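PDB 4DRS: pyruvate kinase from Cryptosporidium parvum, which probably catalyses the last step of glycolysis, the transfer of phosphate from phosphoenolpyruvate to ADP to give pyruvate and ATP. Local coordinates for residues A[126-140]-A[144-157]. Numbering follows the deposited sequence.
Sequences IELKAGQTLKITTDY and GNSECISCSYSLLP
The Y140 ring carries S152 over one face: CB of S152 stands 3.9 Å from the ring centroid, 13° off the normal, a CH-pi contact. At the ring's edge, near its plane, lies OG of S150, which donates a 2.7 Å hydrogen bond to O of D139 from above the carbonyl plane. The Q132 amide is gripped mainly through OE1, which accepts from N of K129 across the type II turn K129-Q132, while NE2 adds a weak, bent bond to O of S146.

Between Q132 and Y140, strands 133-137 and 148-150 run parallel; their short-segment axes approach to 4.6 Å at an angle of 32°. N of K135 donates to O of E147 (2.8 Å, 165°), O of K135 accepts from N of I149, and N of T137 binds O of I149 (3.0 Å). I136 and I149 lie side by side on one face of the sheet, CG1 of I136 3.8 Å from CG1 of I149; L134 crosses I149 at about a right angle, and CG2 of I136, anti to its own N, reaches C151 and L156. On the other face the extended K135 chain runs past SG of C148 to a cation-pi contact with F184.

OD1 of N145 takes N-H groups from both E147 and C148, an Asx turn extended to an Asx motif that shapes the entry to the edge strand 148-150. Backbone bonds thus fix the register of this edge pair in the small beta domain carried by the TIM barrel, apolar side chains of I136, I149 and L156 pack together, and S152, through its OG bond to N of R116, ties the end near Y140 to an ADP-binding residue.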
loop_
_atom_site.group_PDB
_atom_site.type_symbol
_atom_site.label_atom_id
_atom_site.label_comp_id
_atom_site.label_asym_id
_atom_site.label_seq_id
_atom_site.Cartn_x
_atom_site.Cartn_y
_atom_site.Cartn_z
ATOM N N ILE A 126 8.170 -30.764 -53.307
ATOM C CA ILE A 126 8.526 -32.184 -53.175
ATOM C C ILE A 126 8.340 -32.732 -51.751
ATOM O O ILE A 126 8.692 -32.076 -50.766
ATOM C CB ILE A 126 9.977 -32.453 -53.653
ATOM C CG1 ILE A 126 10.156 -32.017 -55.115
ATOM C CG2 ILE A 126 10.326 -33.929 -53.513
ATOM C CD1 ILE A 126 11.594 -31.829 -55.551
ATOM N N GLU A 127 7.791 -33.944 -51.667
ATOM C CA GLU A 127 7.577 -34.641 -50.396
ATOM C C GLU A 127 8.622 -35.733 -50.183
ATOM O O GLU A 127 9.203 -36.241 -51.146
ATOM C CB GLU A 127 6.184 -35.278 -50.362
ATOM C CG GLU A 127 5.038 -34.339 -50.701
ATOM C CD GLU A 127 3.682 -35.006 -50.575
ATOM O OE1 GLU A 127 3.442 -36.023 -51.267
ATOM O OE2 GLU A 127 2.849 -34.510 -49.787
ATOM N N LEU A 128 8.843 -36.102 -48.922
ATOM C CA LEU A 128 9.803 -37.153 -48.579
ATOM C C LEU A 128 9.219 -38.208 -47.639
ATOM O O LEU A 128 8.288 -37.933 -46.878
ATOM C CB LEU A 128 11.085 -36.552 -47.981
ATOM C CG LEU A 128 11.924 -35.574 -48.817
ATOM C CD1 LEU A 128 13.203 -35.229 -48.080
ATOM C CD2 LEU A 128 12.265 -36.125 -50.194
ATOM N N LYS A 129 9.780 -39.414 -47.709
ATOM C CA LYS A 129 9.349 -40.543 -46.887
ATOM C C LYS A 129 10.495 -41.033 -45.998
ATOM O O LYS A 129 11.641 -41.119 -46.443
ATOM C CB LYS A 129 8.832 -41.680 -47.777
ATOM C CG LYS A 129 8.098 -42.790 -47.038
ATOM C CD LYS A 129 7.709 -43.920 -47.978
ATOM C CE LYS A 129 7.028 -45.052 -47.224
ATOM N NZ LYS A 129 6.677 -46.182 -48.127
ATOM N N ALA A 130 10.172 -41.349 -44.744
ATOM C CA ALA A 130 11.146 -41.850 -43.773
ATOM C C ALA A 130 11.867 -43.101 -44.268
ATOM O O ALA A 130 11.250 -43.984 -44.867
ATOM C CB ALA A 130 10.467 -42.123 -42.440
ATOM N N GLY A 131 13.173 -43.164 -44.022
ATOM C CA GLY A 131 13.988 -44.305 -44.438
ATOM C C GLY A 131 14.916 -44.016 -45.605
ATOM O O GLY A 131 16.028 -44.547 -45.663
ATOM N N GLN A 132 14.456 -43.181 -46.538
ATOM C CA GLN A 132 15.258 -42.789 -47.697
ATOM C C GLN A 132 16.455 -41.939 -47.268
ATOM O O GLN A 132 16.400 -41.244 -46.249
ATOM C CB GLN A 132 14.402 -42.040 -48.731
ATOM C CG GLN A 132 14.130 -40.579 -48.399
ATOM C CD GLN A 132 13.347 -39.857 -49.478
ATOM O OE1 GLN A 132 12.138 -40.045 -49.619
ATOM N NE2 GLN A 132 14.033 -39.011 -50.236
ATOM N N THR A 133 17.535 -42.008 -48.042
ATOM C CA THR A 133 18.728 -41.215 -47.754
ATOM C C THR A 133 18.750 -39.951 -48.614
ATOM O O THR A 133 18.948 -40.016 -49.831
ATOM C CB THR A 133 20.038 -42.020 -47.934
ATOM O OG1 THR A 133 20.239 -42.324 -49.319
ATOM C CG2 THR A 133 20.006 -43.314 -47.122
ATOM N N LEU A 134 18.529 -38.807 -47.968
ATOM C CA LEU A 134 18.515 -37.517 -48.651
ATOM C C LEU A 134 19.884 -36.845 -48.619
ATOM O O LEU A 134 20.493 -36.704 -47.558
ATOM C CB LEU A 134 17.461 -36.587 -48.037
ATOM C CG LEU A 134 17.409 -35.141 -48.546
ATOM C CD1 LEU A 134 16.707 -35.040 -49.895
ATOM C CD2 LEU A 134 16.743 -34.237 -47.522
ATOM N N LYS A 135 20.351 -36.433 -49.794
ATOM C CA LYS A 135 21.606 -35.702 -49.935
ATOM C C LYS A 135 21.340 -34.196 -49.881
ATOM O O LYS A 135 20.296 -33.728 -50.344
ATOM C CB LYS A 135 22.285 -36.080 -51.253
ATOM C CG LYS A 135 23.691 -35.531 -51.439
ATOM C CD LYS A 135 24.246 -35.910 -52.803
ATOM C CE LYS A 135 25.601 -35.268 -53.052
ATOM N NZ LYS A 135 26.145 -35.632 -54.389
ATOM N N ILE A 136 22.277 -33.451 -49.299
ATOM C CA ILE A 136 22.185 -31.993 -49.228
ATOM C C ILE A 136 23.517 -31.372 -49.650
ATOM O O ILE A 136 24.498 -31.429 -48.908
ATOM C CB ILE A 136 21.782 -31.500 -47.813
ATOM C CG1 ILE A 136 20.481 -32.168 -47.345
ATOM C CG2 ILE A 136 21.623 -29.984 -47.798
ATOM C CD1 ILE A 136 20.188 -32.012 -45.868
ATOM N N THR A 137 23.544 -30.793 -50.848
ATOM C CA THR A 137 24.749 -30.147 -51.377
ATOM C C THR A 137 24.830 -28.680 -50.950
ATOM O O THR A 137 23.814 -28.076 -50.600
ATOM C CB THR A 137 24.840 -30.273 -52.919
ATOM O OG1 THR A 137 26.025 -29.619 -53.393
ATOM C CG2 THR A 137 23.614 -29.664 -53.599
ATOM N N THR A 138 26.041 -28.124 -50.969
ATOM C CA THR A 138 26.260 -26.709 -50.651
ATOM C C THR A 138 26.337 -25.859 -51.924
ATOM O O THR A 138 26.477 -24.633 -51.862
ATOM C CB THR A 138 27.528 -26.492 -49.794
ATOM O OG1 THR A 138 28.679 -26.981 -50.494
ATOM C CG2 THR A 138 27.404 -27.208 -48.457
ATOM N N ASP A 139 26.249 -26.524 -53.075
ATOM C CA ASP A 139 26.138 -25.852 -54.363
ATOM C C ASP A 139 24.745 -25.228 -54.436
ATOM O O ASP A 139 23.787 -25.877 -54.866
ATOM C CB ASP A 139 26.367 -26.854 -55.505
ATOM C CG ASP A 139 26.483 -26.186 -56.869
ATOM O OD1 ASP A 139 25.465 -25.671 -57.381
ATOM O OD2 ASP A 139 27.593 -26.198 -57.443
ATOM N N TYR A 140 24.643 -23.976 -53.995
ATOM C CA TYR A 140 23.347 -23.310 -53.840
ATOM C C TYR A 140 22.590 -23.136 -55.163
ATOM O O TYR A 140 21.387 -23.402 -55.228
ATOM C CB TYR A 140 23.488 -21.980 -53.084
ATOM C CG TYR A 140 22.182 -21.424 -52.535
ATOM C CD1 TYR A 140 21.217 -22.266 -51.971
ATOM C CD2 TYR A 140 21.922 -20.053 -52.560
ATOM C CE1 TYR A 140 20.029 -21.758 -51.468
ATOM C CE2 TYR A 140 20.737 -19.536 -52.055
ATOM C CZ TYR A 140 19.796 -20.393 -51.512
ATOM O OH TYR A 140 18.621 -19.882 -51.012
ATOM N N GLY A 144 17.140 -28.793 -56.960
ATOM C CA GLY A 144 17.136 -29.993 -56.130
ATOM C C GLY A 144 15.898 -30.854 -56.275
ATOM O O GLY A 144 14.775 -30.349 -56.261
ATOM N N ASN A 145 16.110 -32.160 -56.409
ATOM C CA ASN A 145 15.012 -33.119 -56.522
ATOM C C ASN A 145 14.620 -33.736 -55.174
ATOM O O ASN A 145 14.839 -33.137 -54.118
ATOM C CB ASN A 145 15.336 -34.206 -57.564
ATOM C CG ASN A 145 16.711 -34.825 -57.370
ATOM O OD1 ASN A 145 17.097 -35.186 -56.258
ATOM N ND2 ASN A 145 17.451 -34.965 -58.463
ATOM N N SER A 146 14.035 -34.932 -55.229
ATOM C CA SER A 146 13.592 -35.663 -54.043
ATOM C C SER A 146 14.740 -36.430 -53.383
ATOM O O SER A 146 14.552 -37.084 -52.353
ATOM C CB SER A 146 12.470 -36.634 -54.425
ATOM O OG SER A 146 11.906 -37.253 -53.283
ATOM N N GLU A 147 15.926 -36.341 -53.979
ATOM C CA GLU A 147 17.082 -37.116 -53.534
ATOM C C GLU A 147 18.253 -36.224 -53.119
ATOM O O GLU A 147 18.987 -36.555 -52.185
ATOM C CB GLU A 147 17.519 -38.091 -54.634
ATOM C CG GLU A 147 16.407 -39.009 -55.133
ATOM C CD GLU A 147 16.636 -39.499 -56.552
ATOM O OE1 GLU A 147 17.634 -40.215 -56.787
ATOM O OE2 GLU A 147 15.808 -39.175 -57.430
ATOM N N CYS A 148 18.422 -35.099 -53.811
ATOM C CA CYS A 148 19.514 -34.168 -53.528
ATOM C C CYS A 148 19.050 -32.712 -53.574
ATOM O O CYS A 148 18.922 -32.126 -54.653
ATOM C CB CYS A 148 20.677 -34.396 -54.502
ATOM S SG CYS A 148 22.054 -33.237 -54.323
ATOM N N ILE A 149 18.795 -32.140 -52.398
ATOM C CA ILE A 149 18.422 -30.725 -52.283
ATOM C C ILE A 149 19.645 -29.831 -52.059
ATOM O O ILE A 149 20.758 -30.323 -51.840
ATOM C CB ILE A 149 17.365 -30.468 -51.178
ATOM C CG1 ILE A 149 17.886 -30.901 -49.800
ATOM C CG2 ILE A 149 16.047 -31.154 -51.521
ATOM C CD1 ILE A 149 17.162 -30.259 -48.634
ATOM N N SER A 150 19.425 -28.522 -52.109
ATOM C CA SER A 150 20.503 -27.550 -51.982
ATOM C C SER A 150 20.480 -26.843 -50.627
ATOM O O SER A 150 19.498 -26.926 -49.887
ATOM C CB SER A 150 20.423 -26.532 -53.119
ATOM O OG SER A 150 21.613 -25.774 -53.194
ATOM N N CYS A 151 21.572 -26.145 -50.319
ATOM C CA CYS A 151 21.745 -25.466 -49.039
ATOM C C CYS A 151 22.560 -24.185 -49.219
ATOM O O CYS A 151 23.545 -24.164 -49.964
ATOM C CB CYS A 151 22.436 -26.406 -48.047
ATOM S SG CYS A 151 22.705 -25.753 -46.384
ATOM N N SER A 152 22.147 -23.123 -48.532
ATOM C CA SER A 152 22.812 -21.823 -48.633
ATOM C C SER A 152 24.079 -21.731 -47.784
ATOM O O SER A 152 24.934 -20.879 -48.023
ATOM C CB SER A 152 21.846 -20.706 -48.242
ATOM O OG SER A 152 21.362 -20.903 -46.927
ATOM N N TYR A 153 24.191 -22.618 -46.798
ATOM C CA TYR A 153 25.285 -22.594 -45.830
ATOM C C TYR A 153 26.451 -23.469 -46.311
ATOM O O TYR A 153 26.414 -24.695 -46.193
ATOM C CB TYR A 153 24.740 -23.039 -44.462
ATOM C CG TYR A 153 25.706 -22.999 -43.296
ATOM C CD1 TYR A 153 26.514 -21.888 -43.055
ATOM C CD2 TYR A 153 25.775 -24.068 -42.401
ATOM C CE1 TYR A 153 27.387 -21.860 -41.976
ATOM C CE2 TYR A 153 26.640 -24.050 -41.321
ATOM C CZ TYR A 153 27.444 -22.947 -41.113
ATOM O OH TYR A 153 28.300 -22.934 -40.038
ATOM N N SER A 154 27.480 -22.829 -46.862
ATOM C CA SER A 154 28.610 -23.550 -47.465
ATOM C C SER A 154 29.518 -24.234 -46.436
ATOM O O SER A 154 30.280 -25.142 -46.776
ATOM C CB SER A 154 29.430 -22.629 -48.373
ATOM O OG SER A 154 30.201 -21.711 -47.621
ATOM N N LEU A 155 29.429 -23.788 -45.184
ATOM C CA LEU A 155 30.173 -24.392 -44.080
ATOM C C LEU A 155 29.393 -25.515 -43.378
ATOM O O LEU A 155 29.758 -25.934 -42.274
ATOM C CB LEU A 155 30.600 -23.321 -43.068
ATOM C CG LEU A 155 31.862 -22.497 -43.343
ATOM C CD1 LEU A 155 31.910 -21.279 -42.431
ATOM C CD2 LEU A 155 33.125 -23.332 -43.182
ATOM N N LEU A 156 28.334 -26.003 -44.025
ATOM C CA LEU A 156 27.519 -27.098 -43.482
ATOM C C LEU A 156 28.312 -28.375 -43.157
ATOM O O LEU A 156 28.149 -28.924 -42.063
ATOM C CB LEU A 156 26.325 -27.420 -44.393
ATOM C CG LEU A 156 25.389 -28.560 -43.969
ATOM C CD1 LEU A 156 24.678 -28.246 -42.660
ATOM C CD2 LEU A 156 24.380 -28.863 -45.064
ATOM N N PRO A 157 29.167 -28.852 -44.096
ATOM C CA PRO A 157 29.917 -30.088 -43.818
ATOM C C PRO A 157 30.816 -29.999 -42.580
ATOM O O PRO A 157 30.983 -30.990 -41.867
ATOM C CB PRO A 157 30.770 -30.279 -45.083
ATOM C CG PRO A 157 30.817 -28.933 -45.732
ATOM C CD PRO A 157 29.482 -28.322 -45.438
#